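Local coordinates for Slr0280 protein (Synechocystis sp., PDB 5H3K), which is of unknown function but contains a domain of the phosphodiester glycosidase (NAGPA) family and may therefore cleave sugar phosphodiesters, at residues A[321-325]-A[326-330]; A[417-420]-A[421-425]; A[455-459]-A[460-464]; A[468-472]-A[473-477]; A[583-587]-A[588-592]. All coordinates share one frame; numbering follows the deposited sequence.

Contact 1. Residues A[321-325]-A[326-330]; sequences GTAPL and VTIAR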
loop_
_atom_site.group_PDB
_atom_site.type_symbol
_atom_site.label_atom_id
_atom_site.label_comp_id
_atom_site.label_asym_id
_atom_site.label_seq_id
_atom_site.Cartn_x
_atom_site.Cartn_y
_atom_site.Cartn_z
ATOM N N GLY A 321 6.569 12.780 -6.962
ATOM C CA GLY A 321 5.256 12.337 -7.378
ATOM C C GLY A 321 4.510 11.622 -6.289
ATOM O O GLY A 321 5.128 11.094 -5.369
ATOM N N THR A 322 3.183 11.617 -6.387
ATOM C CA THR A 322 2.354 10.809 -5.505
ATOM C C THR A 322 1.274 10.127 -6.327
ATOM O O THR A 322 0.860 10.633 -7.378
ATOM C CB THR A 322 1.678 11.629 -4.382
ATOM O OG1 THR A 322 0.877 12.666 -4.955
ATOM C CG2 THR A 322 2.720 12.225 -3.422
ATOM N N ALA A 323 0.817 8.977 -5.843
ATOM C CA ALA A 323 -0.234 8.209 -6.507
ATOM C C ALA A 323 -0.934 7.319 -5.480
ATOM O O ALA A 323 -0.333 6.950 -4.474
ATOM C CB ALA A 323 0.373 7.353 -7.634
ATOM N N PRO A 324 -2.197 6.943 -5.734
ATOM C CA PRO A 324 -2.822 5.985 -4.811
ATOM C C PRO A 324 -1.987 4.716 -4.695
ATOM O O PRO A 324 -1.422 4.260 -5.697
ATOM C CB PRO A 324 -4.162 5.668 -5.493
ATOM C CG PRO A 324 -4.449 6.900 -6.322
ATOM C CD PRO A 324 -3.096 7.320 -6.840
ATOM N N LEU A 325 -1.879 4.177 -3.482
ATOM C CA LEU A 325 -1.117 2.960 -3.233
ATOM C C LEU A 325 -1.602 1.841 -4.152
ATOM O O LEU A 325 -0.797 1.082 -4.700
ATOM C CB LEU A 325 -1.248 2.541 -1.757
ATOM C CG LEU A 325 -0.547 1.301 -1.175
ATOM C CD1 LEU A 325 -1.279 0.010 -1.489
ATOM C CD2 LEU A 325 0.930 1.185 -1.604
ATOM N N VAL A 326 -2.915 1.737 -4.321
ATOM C CA VAL A 326 -3.466 0.659 -5.129
ATOM C C VAL A 326 -3.065 0.809 -6.604
ATOM O O VAL A 326 -2.896 -0.189 -7.309
ATOM C CB VAL A 326 -5.003 0.519 -4.953
ATOM C CG1 VAL A 326 -5.732 1.551 -5.815
ATOM C CG2 VAL A 326 -5.446 -0.906 -5.301
ATOM N N THR A 327 -2.882 2.052 -7.053
ATOM C CA THR A 327 -2.400 2.337 -8.411
ATOM C C THR A 327 -0.923 1.977 -8.549
ATOM O O THR A 327 -0.506 1.394 -9.567
ATOM C CB THR A 327 -2.631 3.815 -8.796
ATOM O OG1 THR A 327 -4.040 4.089 -8.747
ATOM C CG2 THR A 327 -2.121 4.083 -10.205
ATOM N N ILE A 328 -0.129 2.312 -7.530
ATOM C CA ILE A 328 1.268 1.884 -7.508
ATOM C C ILE A 328 1.329 0.359 -7.612
ATOM O O ILE A 328 2.067 -0.176 -8.438
ATOM C CB ILE A 328 2.001 2.359 -6.224
ATOM C CG1 ILE A 328 2.052 3.899 -6.171
ATOM C CG2 ILE A 328 3.402 1.750 -6.149
ATOM C CD1 ILE A 328 2.644 4.469 -4.860
ATOM N N ALA A 329 0.529 -0.335 -6.793
ATOM C CA ALA A 329 0.519 -1.801 -6.768
ATOM C C ALA A 329 0.151 -2.395 -8.136
ATOM O O ALA A 329 0.820 -3.314 -8.640
ATOM C CB ALA A 329 -0.457 -2.315 -5.681
ATOM N N ARG A 330 -0.918 -1.883 -8.737
ATOM C CA ARG A 330 -1.354 -2.376 -10.035
ATOM C C ARG A 330 -0.333 -2.072 -11.128
ATOM O O ARG A 330 0.069 -2.970 -11.877
ATOM C CB ARG A 330 -2.724 -1.782 -10.418
ATOM C CG ARG A 330 -3.885 -2.296 -9.582
ATOM C CD ARG A 330 -5.077 -1.365 -9.690
ATOM N NE ARG A 330 -6.190 -1.820 -8.865
ATOM C CZ ARG A 330 -7.276 -1.101 -8.605
ATOM N NH1 ARG A 330 -7.394 0.134 -9.077
ATOM N NH2 ARG A 330 -8.232 -1.613 -7.843
#
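The first turn of helix 325-331 is built on P324, the N-cap residue, whose backbone and ring meet T327 and I328. The carbonyl O of P324 accepts I328 N at 3.0 Å in a nearly straight bond (164°), with the donor almost in line with the carbonyl. T327 N also reaches P324 O, but that bond is bent and weak. Helical bonding then continues from A329 N to L325 O at 2.9 Å. Proline suits the cap because its ring fixes phi and the residue has no N-H that would need a partner. T327 lies alongside the proline, the two side chains pointing the same way, with T327 OG1 3.6 Å from P324 CB. I328 reaches back toward the short, weakly bonded strand before the helix: with CG1 anti to the carbonyl carbon (chi1 -63°), its CG1 comes 3.5 Å from P324 O and 4.1 Å from A323 CB. Cutting I328 down to an alanine would probably open a gap at the junction between A323 and the helix and leave A323 CB without its apolar mate. A323 is also held by backbone bonding to V601 of strand 600-609, against which I328 packs as well. L325 and A329 touch A585 of strand 584-586, while V326 rests on L590, so the short helix lies against the hairpin of strands 584-586 and 589-590.

Contact 2. Residues A[417-420]-A[421-425]; sequences PAWG and PSYIP
W419 and G420 make the contact with 421-425, after P417 and A418 have bent the chain through helix-like backbone angles; a weak bond from G420 N to P417 O draws that bend together. W419 comes next, and its CG stands anti to the backbone N (chi1 -178°), which sends the indole out along the strand that follows. Its CD1 lies 3.3 Å from S422 O, which approaches the edge of the indole in the ring plane. Farther along, W419 NE1 is 4.0 Å from Y423 CD1 and sits at the edge of the tyrosine ring, the two side chains crossing obliquely. G420 follows with phi 146° and psi -175°, where a beta carbon would collide with P421 N and press on the carbonyl of W419, which explains the glycine. P421 then stiffens the exit from the bend. Beyond the segments, Y415 stacks on Y423 and meets W419 edge-to-face, while Y423 OH is bonded to E430, R466 and L426 N. The whole is an aromatic cluster beside a glycine-proline bend that leads into strand 422-423, one half of a small two-stranded antiparallel sheet completed by strand 454-455.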
loop_
_atom_site.group_PDB
_atom_site.type_symbol
_atom_site.label_atom_id
_atom_site.label_comp_id
_atom_site.label_asym_id
_atom_site.label_seq_id
_atom_site.Cartn_x
_atom_site.Cartn_y
_atom_site.Cartn_z
ATOM N N PRO A 417 20.884 11.533 -10.632
ATOM C CA PRO A 417 19.796 11.256 -11.574
ATOM C C PRO A 417 18.615 10.481 -10.981
ATOM O O PRO A 417 17.533 10.547 -11.557
ATOM C CB PRO A 417 20.485 10.420 -12.654
ATOM C CG PRO A 417 21.874 10.967 -12.686
ATOM C CD PRO A 417 22.203 11.264 -11.238
ATOM N N ALA A 418 18.810 9.764 -9.873
ATOM C CA ALA A 418 17.673 9.130 -9.187
ATOM C C ALA A 418 16.573 10.122 -8.780
ATOM O O ALA A 418 15.393 9.759 -8.697
ATOM C CB ALA A 418 18.147 8.322 -7.977
ATOM N N TRP A 419 16.946 11.373 -8.517
ATOM C CA TRP A 419 15.980 12.414 -8.184
ATOM C C TRP A 419 15.063 12.704 -9.363
ATOM O O TRP A 419 13.869 12.936 -9.197
ATOM C CB TRP A 419 16.721 13.691 -7.778
ATOM C CG TRP A 419 15.866 14.863 -7.352
ATOM C CD1 TRP A 419 15.639 16.016 -8.052
ATOM C CD2 TRP A 419 15.165 15.005 -6.110
ATOM N NE1 TRP A 419 14.834 16.862 -7.325
ATOM C CE2 TRP A 419 14.539 16.269 -6.130
ATOM C CE3 TRP A 419 15.011 14.185 -4.986
ATOM C CZ2 TRP A 419 13.759 16.729 -5.058
ATOM C CZ3 TRP A 419 14.234 14.648 -3.928
ATOM C CH2 TRP A 419 13.621 15.904 -3.971
ATOM N N GLY A 420 15.641 12.690 -10.560
ATOM C CA GLY A 420 14.932 13.065 -11.768
ATOM C C GLY A 420 15.881 13.758 -12.732
ATOM O O GLY A 420 17.091 13.826 -12.485
ATOM N N PRO A 421 15.342 14.247 -13.853
ATOM C CA PRO A 421 16.117 14.983 -14.858
ATOM C C PRO A 421 16.495 16.394 -14.416
ATOM O O PRO A 421 17.454 16.945 -14.956
ATOM C CB PRO A 421 15.153 15.053 -16.055
ATOM C CG PRO A 421 14.254 13.864 -15.880
ATOM C CD PRO A 421 14.043 13.796 -14.383
ATOM N N SER A 422 15.780 16.970 -13.454
ATOM C CA SER A 422 16.076 18.346 -13.050
ATOM C C SER A 422 15.948 18.607 -11.553
ATOM O O SER A 422 15.370 17.808 -10.814
ATOM C CB SER A 422 15.200 19.338 -13.832
ATOM O OG SER A 422 13.930 19.485 -13.222
ATOM N N TYR A 423 16.503 19.731 -11.116
ATOM C CA TYR A 423 16.350 20.190 -9.745
ATOM C C TYR A 423 15.806 21.616 -9.718
ATOM O O TYR A 423 16.259 22.476 -10.474
ATOM C CB TYR A 423 17.686 20.114 -8.996
ATOM C CG TYR A 423 17.637 20.785 -7.644
ATOM C CD1 TYR A 423 16.972 20.194 -6.575
ATOM C CD2 TYR A 423 18.251 22.013 -7.430
ATOM C CE1 TYR A 423 16.912 20.813 -5.335
ATOM C CE2 TYR A 423 18.203 22.636 -6.192
ATOM C CZ TYR A 423 17.536 22.033 -5.145
ATOM O OH TYR A 423 17.482 22.656 -3.914
ATOM N N ILE A 424 14.814 21.855 -8.866
ATOM C CA ILE A 424 14.285 23.196 -8.641
ATOM C C ILE A 424 14.603 23.570 -7.205
ATOM O O ILE A 424 14.315 22.785 -6.297
ATOM C CB ILE A 424 12.752 23.225 -8.833
ATOM C CG1 ILE A 424 12.383 22.828 -10.258
ATOM C CG2 ILE A 424 12.193 24.594 -8.485
ATOM C CD1 ILE A 424 10.893 22.653 -10.480
ATOM N N PRO A 425 15.200 24.761 -6.981
ATOM C CA PRO A 425 15.667 25.075 -5.622
ATOM C C PRO A 425 14.541 25.038 -4.596
ATOM O O PRO A 425 13.436 25.497 -4.884
ATOM C CB PRO A 425 16.263 26.490 -5.749
ATOM C CG PRO A 425 15.823 27.007 -7.079
ATOM C CD PRO A 425 15.546 25.820 -7.950
#

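Contact 3. Residues A[455-459]-A[460-464]; sequences PIPSD and GYLII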
loop_
_atom_site.group_PDB
_atom_site.type_symbol
_atom_site.label_atom_id
_atom_site.label_comp_id
_atom_site.label_asym_id
_atom_site.label_seq_id
_atom_site.Cartn_x
_atom_site.Cartn_y
_atom_site.Cartn_z
ATOM N N PRO A 455 19.113 21.349 -14.795
ATOM C CA PRO A 455 19.182 19.943 -15.192
ATOM C C PRO A 455 20.192 19.212 -14.301
ATOM O O PRO A 455 21.203 19.807 -13.900
ATOM C CB PRO A 455 19.716 19.999 -16.627
ATOM C CG PRO A 455 19.522 21.426 -17.072
ATOM C CD PRO A 455 19.615 22.258 -15.840
ATOM N N ILE A 456 19.899 17.959 -13.968
ATOM C CA ILE A 456 20.866 17.082 -13.319
ATOM C C ILE A 456 21.530 16.233 -14.402
ATOM O O ILE A 456 20.857 15.492 -15.132
ATOM C CB ILE A 456 20.197 16.154 -12.272
ATOM C CG1 ILE A 456 19.457 16.967 -11.208
ATOM C CG2 ILE A 456 21.235 15.244 -11.645
ATOM C CD1 ILE A 456 18.502 16.122 -10.325
ATOM N N PRO A 457 22.861 16.340 -14.527
ATOM C CA PRO A 457 23.544 15.636 -15.624
ATOM C C PRO A 457 23.414 14.124 -15.498
ATOM O O PRO A 457 23.561 13.594 -14.392
ATOM C CB PRO A 457 25.016 16.049 -15.447
ATOM C CG PRO A 457 24.965 17.316 -14.645
ATOM C CD PRO A 457 23.791 17.159 -13.728
ATOM N N SER A 458 23.138 13.438 -16.605
ATOM C CA SER A 458 22.938 11.989 -16.563
ATOM C C SER A 458 24.200 11.240 -16.157
ATOM O O SER A 458 24.124 10.132 -15.625
ATOM C CB SER A 458 22.426 11.466 -17.909
ATOM O OG SER A 458 23.360 11.734 -18.941
ATOM N N ASP A 459 25.361 11.843 -16.407
ATOM C CA ASP A 459 26.635 11.237 -16.048
ATOM C C ASP A 459 27.235 11.942 -14.838
ATOM O O ASP A 459 28.451 11.938 -14.647
ATOM C CB ASP A 459 27.616 11.313 -17.222
ATOM C CG ASP A 459 27.887 12.744 -17.665
ATOM O OD1 ASP A 459 27.090 13.653 -17.323
ATOM O OD2 ASP A 459 28.893 12.961 -18.378
ATOM N N GLY A 460 26.383 12.556 -14.022
ATOM C CA GLY A 460 26.868 13.228 -12.827
ATOM C C GLY A 460 25.806 13.498 -11.781
ATOM O O GLY A 460 24.948 12.653 -11.518
ATOM N N TYR A 461 25.872 14.685 -11.188
ATOM C CA TYR A 461 25.000 15.073 -10.081
ATOM C C TYR A 461 25.178 16.540 -9.750
ATOM O O TYR A 461 26.054 17.211 -10.303
ATOM C CB TYR A 461 25.295 14.225 -8.831
ATOM C CG TYR A 461 26.739 14.250 -8.364
ATOM C CD1 TYR A 461 27.174 15.174 -7.414
ATOM C CD2 TYR A 461 27.657 13.329 -8.848
ATOM C CE1 TYR A 461 28.490 15.185 -6.971
ATOM C CE2 TYR A 461 28.970 13.333 -8.415
ATOM C CZ TYR A 461 29.382 14.261 -7.482
ATOM O OH TYR A 461 30.699 14.252 -7.070
ATOM N N LEU A 462 24.344 17.040 -8.842
ATOM C CA LEU A 462 24.461 18.415 -8.385
ATOM C C LEU A 462 24.840 18.416 -6.917
ATOM O O LEU A 462 24.362 17.571 -6.141
ATOM C CB LEU A 462 23.143 19.162 -8.569
ATOM C CG LEU A 462 22.581 19.231 -9.985
ATOM C CD1 LEU A 462 21.279 20.042 -9.999
ATOM C CD2 LEU A 462 23.626 19.869 -10.917
ATOM N N ILE A 463 25.730 19.329 -6.540
ATOM C CA ILE A 463 25.959 19.620 -5.138
ATOM C C ILE A 463 25.244 20.928 -4.832
ATOM O O ILE A 463 25.425 21.934 -5.537
ATOM C CB ILE A 463 27.448 19.754 -4.811
ATOM C CG1 ILE A 463 28.166 18.423 -5.045
ATOM C CG2 ILE A 463 27.612 20.223 -3.370
ATOM C CD1 ILE A 463 29.716 18.533 -5.113
ATOM N N ILE A 464 24.408 20.906 -3.799
ATOM C CA ILE A 464 23.632 22.075 -3.394
ATOM C C ILE A 464 24.129 22.563 -2.036
ATOM O O ILE A 464 24.165 21.802 -1.060
ATOM C CB ILE A 464 22.120 21.759 -3.297
ATOM C CG1 ILE A 464 21.546 21.410 -4.677
ATOM C CG2 ILE A 464 21.361 22.933 -2.697
ATOM C CD1 ILE A 464 21.689 22.509 -5.702
#
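L462 meets both I456 and P457, at different inclinations: its side chain runs at a slant to I456 and roughly perpendicular to P457. The two methyls divide these side chains between them, and both lie near P455 O. L462 CD1 touches I456 CG1 at 3.8 Å, and L462 CD2 packs against P457 CD at 3.9 Å; the same CD2 lies 3.8 Å from P455 O. CG of L462 is anti to the carbonyl carbon (chi1 -58°), which swings both methyls over toward 455-457. I456 also sends CG2 over the strand backbone, 4.1 Å from Y461 CA. These residues are brought together by a type I beta turn from P457 to G460, which feeds strand 460-466. The turn is closed by G460 N to P457 O at 3.0 Å, with the donor well above the carbonyl plane rather than in it. Its middle positions go to S458 and D459, polar residues suited to an exposed corner. At G460 (phi -162°, psi -139°) a beta carbon would sit rather tightly against the carbonyl carbon of D459, which probably favours glycine. Y461 points away from the turn; its side chain touches L481 and V483 of strand 481-488, and its ring makes a cation-pi contact with R414.

Contact 4. Residues A[468-472]-A[473-477]; sequences NQIPA and GVLAV
I470 and L475 have similar torsions, each with CG1 or CG anti to the carbonyl carbon (chi1 -59° and -63°) and an extended second torsion, and this brings their ends together. I470 CD1 meets L475 CD1 at 3.9 Å, the side chains crossing at about a right angle. V474 turns its CG2 into the position beside its own backbone N, where it lies 3.7 Å from P471 CB and 3.3 Å from P471 O. I470 CG2 approaches V474 CB more loosely, at 4.5 Å. The chain reverses here through a type II beta turn from P471 to V474. A472 takes the first middle position. G473 takes the second with a positive phi of 83°, and a beta carbon there would run into A472 O; glycine therefore suits the place, and proline, with its phi fixed by the ring, suits the first position of the turn. Before the turn, both carboxylate oxygens of D465 receive backbone N-H groups, from Q469 and I470. The side chains of I470 and L475 are aliphatic, as befits their packing on L398 and Y433 of the neighbouring strands. Across the turn the side chains thus meet through apolar surfaces that fit by shape, while D465 supplies directed bonds to the chain leading into it.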
loop_
_atom_site.group_PDB
_atom_site.type_symbol
_atom_site.label_atom_id
_atom_site.label_comp_id
_atom_site.label_asym_id
_atom_site.label_seq_id
_atom_site.Cartn_x
_atom_site.Cartn_y
_atom_site.Cartn_z
ATOM N N ASN A 468 25.780 28.601 2.807
ATOM C CA ASN A 468 27.212 28.842 2.595
ATOM C C ASN A 468 28.135 27.943 3.407
ATOM O O ASN A 468 29.007 28.426 4.135
ATOM C CB ASN A 468 27.552 30.311 2.872
ATOM C CG ASN A 468 26.905 31.248 1.879
ATOM O OD1 ASN A 468 27.233 31.231 0.694
ATOM N ND2 ASN A 468 25.981 32.075 2.355
ATOM N N GLN A 469 27.948 26.635 3.279
ATOM C CA GLN A 469 28.730 25.687 4.055
ATOM C C GLN A 469 30.015 25.291 3.338
ATOM O O GLN A 469 30.876 24.621 3.915
ATOM C CB GLN A 469 27.892 24.448 4.362
ATOM C CG GLN A 469 26.586 24.770 5.056
ATOM C CD GLN A 469 26.802 25.400 6.416
ATOM O OE1 GLN A 469 27.307 24.755 7.333
ATOM N NE2 GLN A 469 26.430 26.667 6.551
ATOM N N ILE A 470 30.128 25.692 2.073
ATOM C CA ILE A 470 31.277 25.300 1.259
ATOM C C ILE A 470 32.245 26.468 1.114
ATOM O O ILE A 470 31.914 27.472 0.481
ATOM C CB ILE A 470 30.851 24.792 -0.150
ATOM C CG1 ILE A 470 29.915 23.582 -0.027
ATOM C CG2 ILE A 470 32.075 24.406 -0.970
ATOM C CD1 ILE A 470 29.477 22.983 -1.361
ATOM N N PRO A 471 33.443 26.335 1.708
ATOM C CA PRO A 471 34.485 27.369 1.660
ATOM C C PRO A 471 34.830 27.712 0.220
ATOM O O PRO A 471 34.794 26.831 -0.646
ATOM C CB PRO A 471 35.685 26.694 2.330
ATOM C CG PRO A 471 35.101 25.611 3.188
ATOM C CD PRO A 471 33.886 25.129 2.432
ATOM N N ALA A 472 35.161 28.974 -0.039
ATOM C CA ALA A 472 35.468 29.418 -1.394
ATOM C C ALA A 472 36.677 28.695 -1.980
ATOM O O ALA A 472 37.642 28.378 -1.272
ATOM C CB ALA A 472 35.676 30.929 -1.434
ATOM N N GLY A 473 36.596 28.409 -3.275
ATOM C CA GLY A 473 37.714 27.849 -4.009
ATOM C C GLY A 473 37.880 26.345 -3.901
ATOM O O GLY A 473 38.673 25.763 -4.641
ATOM N N VAL A 474 37.143 25.715 -2.989
ATOM C CA VAL A 474 37.243 24.271 -2.781
ATOM C C VAL A 474 36.740 23.486 -4.000
ATOM O O VAL A 474 37.324 22.467 -4.378
ATOM C CB VAL A 474 36.473 23.849 -1.505
ATOM C CG1 VAL A 474 36.439 22.338 -1.356
ATOM C CG2 VAL A 474 37.116 24.478 -0.276
ATOM N N LEU A 475 35.661 23.971 -4.606
ATOM C CA LEU A 475 35.072 23.315 -5.779
ATOM C C LEU A 475 35.235 24.128 -7.061
ATOM O O LEU A 475 34.250 24.421 -7.750
ATOM C CB LEU A 475 33.586 23.038 -5.549
ATOM C CG LEU A 475 33.259 22.075 -4.407
ATOM C CD1 LEU A 475 31.750 21.818 -4.340
ATOM C CD2 LEU A 475 34.024 20.780 -4.563
ATOM N N ALA A 476 36.474 24.481 -7.390
ATOM C CA ALA A 476 36.751 25.195 -8.639
ATOM C C ALA A 476 36.356 24.360 -9.862
ATOM O O ALA A 476 36.453 23.130 -9.838
ATOM C CB ALA A 476 38.222 25.574 -8.710
ATOM N N VAL A 477 35.922 25.028 -10.929
ATOM C CA VAL A 477 35.665 24.352 -12.208
ATOM C C VAL A 477 36.902 23.545 -12.628
ATOM O O VAL A 477 38.029 24.070 -12.648
ATOM C CB VAL A 477 35.262 25.372 -13.314
ATOM C CG1 VAL A 477 35.144 24.697 -14.682
ATOM C CG2 VAL A 477 33.953 26.072 -12.943
#

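Contact 5. Residues A[583-587]-A[588-592]; sequences SLALG and GQLLD
The carboxylate of D592 is approached from above its plane by L584 N, which donates a hydrogen bond to OD1 at 2.9 Å. S583 CA lies 3.6 Å from OD1 and equally near OD2, which is bonded to H548 NE2. CG of D592 sits between its backbone N and carbonyl carbon (chi1 63°), folding the carboxylate back onto the opposing strand. An alanine in place of D592 would lack both oxygens and would probably leave L584 N and H548 NE2 each without this partner. On a chain bent at chi2, the buried amide of Q589 donates from NE2 to P64 O while OE1 accepts from R330. Both residues belong to a tight beta hairpin of strands 584-586 and 589-590 and the residues just after it. At its bend, G587 and G588 both adopt left-handed backbone angles close to those of a type I' turn, which glycine tolerates readily. L586 N bonds Q589 O at 2.8 Å, and L591 N bonds L584 O at 2.8 Å almost straight (166°). A585 and L590 form a non-hydrogen-bonded pair whose side chains touch helix 325-331, with A585 CB 4.2 Å from L590 CD2. L591 slants across L586, its CD1 3.7 Å from L586 CB, and both leucines pack against W281 of strand 279-288.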
loop_
_atom_site.group_PDB
_atom_site.type_symbol
_atom_site.label_atom_id
_atom_site.label_comp_id
_atom_site.label_asym_id
_atom_site.label_seq_id
_atom_site.Cartn_x
_atom_site.Cartn_y
_atom_site.Cartn_z
ATOM N N SER A 583 -2.700 2.197 3.597
ATOM C CA SER A 583 -3.362 1.395 2.572
ATOM C C SER A 583 -2.529 0.147 2.281
ATOM O O SER A 583 -1.300 0.206 2.186
ATOM C CB SER A 583 -3.603 2.240 1.311
ATOM O OG SER A 583 -2.526 3.159 1.118
ATOM N N LEU A 584 -3.211 -0.982 2.165
ATOM C CA LEU A 584 -2.555 -2.279 2.016
ATOM C C LEU A 584 -3.243 -3.001 0.871
ATOM O O LEU A 584 -4.449 -3.261 0.942
ATOM C CB LEU A 584 -2.702 -3.075 3.322
ATOM C CG LEU A 584 -2.273 -4.542 3.386
ATOM C CD1 LEU A 584 -0.838 -4.670 2.917
ATOM C CD2 LEU A 584 -2.424 -5.055 4.816
ATOM N N ALA A 585 -2.489 -3.309 -0.192
ATOM C CA ALA A 585 -3.075 -3.903 -1.400
ATOM C C ALA A 585 -2.607 -5.339 -1.584
ATOM O O ALA A 585 -1.434 -5.647 -1.376
ATOM C CB ALA A 585 -2.742 -3.072 -2.661
ATOM N N LEU A 586 -3.527 -6.214 -1.986
ATOM C CA LEU A 586 -3.195 -7.604 -2.257
ATOM C C LEU A 586 -3.848 -7.988 -3.573
ATOM O O LEU A 586 -5.059 -7.814 -3.744
ATOM C CB LEU A 586 -3.688 -8.513 -1.117
ATOM C CG LEU A 586 -3.437 -10.019 -1.308
ATOM C CD1 LEU A 586 -1.944 -10.324 -1.244
ATOM C CD2 LEU A 586 -4.222 -10.857 -0.283
ATOM N N GLY A 587 -3.049 -8.499 -4.506
ATOM C CA GLY A 587 -3.547 -8.766 -5.848
ATOM C C GLY A 587 -4.141 -7.522 -6.492
ATOM O O GLY A 587 -5.132 -7.602 -7.220
ATOM N N GLY A 588 -3.556 -6.364 -6.200
ATOM C CA GLY A 588 -4.015 -5.116 -6.794
ATOM C C GLY A 588 -5.356 -4.580 -6.300
ATOM O O GLY A 588 -6.018 -3.825 -7.023
ATOM N N GLN A 589 -5.754 -4.958 -5.084
ATOM C CA GLN A 589 -6.967 -4.429 -4.458
ATOM C C GLN A 589 -6.656 -4.042 -3.031
ATOM O O GLN A 589 -5.897 -4.730 -2.363
ATOM C CB GLN A 589 -8.105 -5.458 -4.447
ATOM C CG GLN A 589 -8.436 -6.056 -5.816
ATOM C CD GLN A 589 -9.043 -5.054 -6.783
ATOM O OE1 GLN A 589 -9.456 -3.954 -6.397
ATOM N NE2 GLN A 589 -9.109 -5.437 -8.054
ATOM N N LEU A 590 -7.256 -2.956 -2.546
ATOM C CA LEU A 590 -7.083 -2.582 -1.137
ATOM C C LEU A 590 -7.834 -3.523 -0.214
ATOM O O LEU A 590 -9.005 -3.845 -0.457
ATOM C CB LEU A 590 -7.574 -1.153 -0.875
ATOM C CG LEU A 590 -6.790 0.025 -1.437
ATOM C CD1 LEU A 590 -7.342 1.347 -0.843
ATOM C CD2 LEU A 590 -5.299 -0.130 -1.172
ATOM N N LEU A 591 -7.174 -3.946 0.858
ATOM C CA LEU A 591 -7.772 -4.878 1.814
ATOM C C LEU A 591 -8.406 -4.169 2.997
ATOM O O LEU A 591 -9.365 -4.667 3.585
ATOM C CB LEU A 591 -6.704 -5.832 2.363
ATOM C CG LEU A 591 -6.029 -6.824 1.412
ATOM C CD1 LEU A 591 -5.128 -7.760 2.208
ATOM C CD2 LEU A 591 -7.093 -7.605 0.659
ATOM N N ASP A 592 -7.864 -3.008 3.343
ATOM C CA ASP A 592 -8.076 -2.417 4.666
ATOM C C ASP A 592 -9.047 -1.246 4.712
ATOM O O ASP A 592 -9.513 -0.877 5.794
ATOM C CB ASP A 592 -6.735 -1.926 5.213
ATOM C CG ASP A 592 -6.127 -0.823 4.345
ATOM O OD1 ASP A 592 -5.904 -1.064 3.133
ATOM O OD2 ASP A 592 -5.880 0.287 4.870
#

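Along the chain the five contacts follow in series, but in space they form two groups. Contacts 1 and 5, first and last in sequence, lie near the centre of the chain with centres about 11 Å apart. They reach the same sheet and are joined by R330, whose NE and NH2 bond G588 O and Q589 OE1. Contacts 2, 3 and 4 run outward on one side: contacts 2 and 3 lie about 8 Å apart between centres and touch through P421 O and I456 N, and contact 4 meets contact 3 where I463 packs on I470 and L475. Contacts 4 and 5 lie about 49 Å apart between centres, so these local turns and caps shape well-separated parts of the fold.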